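Tail fiber protein (Pseudomonas aeruginosa, PDB 6CL6) forms the trimeric receptor-binding fiber of the R2 pyocin, a contractile bacteriocin, and probably recognises the surface of target Pseudomonas cells. Local coordinates at residues 314-319 / 343-348. Numbering follows the deposited sequence.
Sequences ITFPIP and TGFRGA
Phe-316 and Phe-345 meet through their para carbons in the core of a beta-sandwich, a domain of the H-type lectin clan at the C-terminal end of the fiber. Their strands, 310-315 and 343-346, are the outer members of a three-stranded antiparallel sheet and are held apart by strand 352-357, so large side chains must bridge the gap. The CZ atoms of the two phenylalanines lie 4.2 Å apart. Phe-345 arrives near the plane of the Phe-316 ring, at its edge, and the rings do not stack. With CG of Phe-345 anti to the backbone N (chi1 178°), its ring extends across the middle strand; flat, long and wholly apolar, phenylalanine suits this inward reach. The branched, apolar Ile-314 suits the buried interior, packing against Phe-345, Val-304 and Trp-367; its extended chi2 (165°) brings CD1 to 4.2 Å from CE2 of Phe-345. From the facing sheet, small Ala-369 touches both phenylalanines.

Away from the aromatic pair the packing thins. Thr-315 turns its polar side chain to the exposed surface. Arg-346, the next residue along the strand, reaches over strand 352-357 to a salt bridge with Asp-311, linking the outer strands by charge where the inner side links them by apolar packing. The Phe-345 carbonyl is hydrogen-bonded to Asn-330 of a neighbouring subunit, tying the edge strand into the trimer. Gly-347 turns with positive phi (67°), which glycine adopts readily. At the partly exposed margin a single methyl suffices: Ala-348 CB sits 4.4 Å from CZ of Phe-316, near that ring's plane and at its edge.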
ATOM      1  N   ILE A 314     -14.788  89.989 -46.494  1.00 20.02           N
ATOM      2  CA  ILE A 314     -14.104  88.714 -46.646  1.00 21.19           C
ATOM      3  C   ILE A 314     -14.953  87.631 -45.998  1.00 19.63           C
ATOM      4  O   ILE A 314     -15.760  87.887 -45.099  1.00 27.80           O
ATOM      5  CB  ILE A 314     -12.678  88.690 -46.043  1.00 22.74           C
ATOM      6  CG1 ILE A 314     -12.716  89.004 -44.545  1.00 24.14           C
ATOM      7  CG2 ILE A 314     -11.758  89.666 -46.797  1.00 26.20           C
ATOM      8  CD1 ILE A 314     -11.407  88.650 -43.788  1.00 20.12           C
ATOM      9  N   THR A 315     -14.751  86.414 -46.468  1.00 23.03           N
ATOM     10  CA  THR A 315     -15.348  85.219 -45.877  1.00 22.07           C
ATOM     11  C   THR A 315     -14.228  84.315 -45.403  1.00 18.94           C
ATOM     12  O   THR A 315     -13.296  84.004 -46.169  1.00 25.20           O
ATOM     13  CB  THR A 315     -16.244  84.482 -46.884  1.00 26.92           C
ATOM     14  OG1 THR A 315     -17.294  85.356 -47.310  1.00 38.04           O
ATOM     15  CG2 THR A 315     -16.855  83.233 -46.241  1.00 36.59           C
ATOM     16  N   PHE A 316     -14.307  83.904 -44.134  1.00 21.09           N
ATOM     17  CA  PHE A 316     -13.255  83.102 -43.546  1.00 27.32           C
ATOM     18  C   PHE A 316     -13.205  81.729 -44.210  1.00 25.74           C
ATOM     19  O   PHE A 316     -14.254  81.156 -44.521  1.00 30.23           O
ATOM     20  CB  PHE A 316     -13.497  82.935 -42.051  1.00 22.10           C
ATOM     21  CG  PHE A 316     -13.517  84.228 -41.290  1.00 24.99           C
ATOM     22  CD1 PHE A 316     -12.543  85.190 -41.489  1.00 21.41           C
ATOM     23  CD2 PHE A 316     -14.523  84.486 -40.383  1.00 22.39           C
ATOM     24  CE1 PHE A 316     -12.568  86.370 -40.773  1.00 26.21           C
ATOM     25  CE2 PHE A 316     -14.552  85.664 -39.677  1.00 20.54           C
ATOM     26  CZ  PHE A 316     -13.574  86.604 -39.858  1.00 18.07           C
ATOM     27  N   PRO A 317     -12.005  81.165 -44.404  1.00 27.51           N
ATOM     28  CA  PRO A 317     -11.909  79.806 -44.973  1.00 25.09           C
ATOM     29  C   PRO A 317     -12.816  78.785 -44.305  1.00 37.49           C
ATOM     30  O   PRO A 317     -13.436  77.970 -45.011  1.00 24.74           O
ATOM     31  CB  PRO A 317     -10.423  79.472 -44.790  1.00 25.58           C
ATOM     32  CG  PRO A 317      -9.731  80.812 -44.891  1.00 27.36           C
ATOM     33  CD  PRO A 317     -10.673  81.804 -44.255  1.00 30.06           C
ATOM     34  N   ILE A 318     -12.895  78.781 -42.975  1.00 26.79           N
ATOM     35  CA  ILE A 318     -13.916  78.011 -42.263  1.00 30.17           C
ATOM     36  C   ILE A 318     -14.623  78.940 -41.287  1.00 24.01           C
ATOM     37  O   ILE A 318     -14.049  79.940 -40.832  1.00 29.08           O
ATOM     38  CB  ILE A 318     -13.311  76.810 -41.506  1.00 27.38           C
ATOM     39  CG1 ILE A 318     -12.248  77.290 -40.499  1.00 31.10           C
ATOM     40  CG2 ILE A 318     -12.718  75.812 -42.480  1.00 37.41           C
ATOM     41  CD1 ILE A 318     -11.692  76.164 -39.624  1.00 29.05           C
ATOM     42  N   PRO A 319     -15.853  78.627 -40.923  1.00 26.41           N
ATOM     43  CA  PRO A 319     -16.533  79.430 -39.903  1.00 31.46           C
ATOM     44  C   PRO A 319     -15.879  79.244 -38.552  1.00 29.72           C
ATOM     45  O   PRO A 319     -15.444  78.138 -38.195  1.00 24.42           O
ATOM     46  CB  PRO A 319     -17.967  78.865 -39.895  1.00 27.66           C
ATOM     47  CG  PRO A 319     -18.084  78.062 -41.133  1.00 41.20           C
ATOM     48  CD  PRO A 319     -16.725  77.545 -41.436  1.00 36.85           C
ATOM     49  N   THR A 343      -5.077 100.556 -42.909  1.00 19.48           N
ATOM     50  CA  THR A 343      -5.882  99.360 -43.024  1.00 14.57           C
ATOM     51  C   THR A 343      -6.830  99.267 -41.846  1.00 17.08           C
ATOM     52  O   THR A 343      -6.645  99.911 -40.807  1.00 19.96           O
ATOM     53  CB  THR A 343      -4.988  98.102 -43.054  1.00 24.31           C
ATOM     54  OG1 THR A 343      -4.263  98.021 -41.827  1.00 15.30           O
ATOM     55  CG2 THR A 343      -4.022  98.161 -44.199  1.00 14.41           C
ATOM     56  N   GLY A 344      -7.837  98.415 -41.994  1.00 17.59           N
ATOM     57  CA  GLY A 344      -8.732  98.133 -40.894  1.00 20.13           C
ATOM     58  C   GLY A 344      -9.312  96.738 -41.011  1.00 21.57           C
ATOM     59  O   GLY A 344      -9.556  96.228 -42.118  1.00 18.00           O
ATOM     60  N   PHE A 345      -9.529  96.117 -39.856  1.00 16.67           N
ATOM     61  CA  PHE A 345     -10.236  94.847 -39.753  1.00 18.27           C
ATOM     62  C   PHE A 345     -11.344  95.047 -38.732  1.00 21.98           C
ATOM     63  O   PHE A 345     -11.077  95.459 -37.596  1.00 24.67           O
ATOM     64  CB  PHE A 345      -9.282  93.737 -39.336  1.00 16.21           C
ATOM     65  CG  PHE A 345      -9.939  92.389 -39.170  1.00 16.69           C
ATOM     66  CD1 PHE A 345     -10.657  92.080 -38.030  1.00 16.25           C
ATOM     67  CD2 PHE A 345      -9.800  91.425 -40.152  1.00 19.27           C
ATOM     68  CE1 PHE A 345     -11.240  90.840 -37.876  1.00 18.24           C
ATOM     69  CE2 PHE A 345     -10.372  90.167 -39.998  1.00 21.97           C
ATOM     70  CZ  PHE A 345     -11.110  89.884 -38.861  1.00 20.54           C
ATOM     71  N   ARG A 346     -12.585  94.797 -39.135  1.00 19.45           N
ATOM     72  CA  ARG A 346     -13.705  95.081 -38.255  1.00 22.02           C
ATOM     73  C   ARG A 346     -14.917  94.283 -38.700  1.00 19.59           C
ATOM     74  O   ARG A 346     -14.919  93.645 -39.757  1.00 23.27           O
ATOM     75  CB  ARG A 346     -14.027  96.577 -38.226  1.00 30.04           C
ATOM     76  CG  ARG A 346     -14.929  97.048 -39.366  1.00 31.82           C
ATOM     77  CD  ARG A 346     -15.076  98.567 -39.358  1.00 34.44           C
ATOM     78  NE  ARG A 346     -16.101  99.031 -40.307  1.00 34.84           N
ATOM     79  CZ  ARG A 346     -15.866  99.286 -41.593  1.00 28.61           C
ATOM     80  NH1 ARG A 346     -14.657  99.120 -42.106  1.00 25.87           N
ATOM     81  NH2 ARG A 346     -16.854  99.706 -42.381  1.00 31.94           N
ATOM     82  N   GLY A 347     -15.965  94.351 -37.883  1.00 25.75           N
ATOM     83  CA  GLY A 347     -17.246  93.798 -38.261  1.00 36.44           C
ATOM     84  C   GLY A 347     -17.260  92.296 -38.392  1.00 41.03           C
ATOM     85  O   GLY A 347     -18.037  91.754 -39.190  1.00 32.85           O
ATOM     86  N   ALA A 348     -16.428  91.606 -37.627  1.00 24.42           N
ATOM     87  CA  ALA A 348     -16.284  90.160 -37.772  1.00 27.92           C
ATOM     88  C   ALA A 348     -17.478  89.430 -37.169  1.00 39.32           C
ATOM     89  O   ALA A 348     -17.865  89.694 -36.031  1.00 34.13           O
ATOM     90  CB  ALA A 348     -15.002  89.688 -37.096  1.00 21.06           C
TER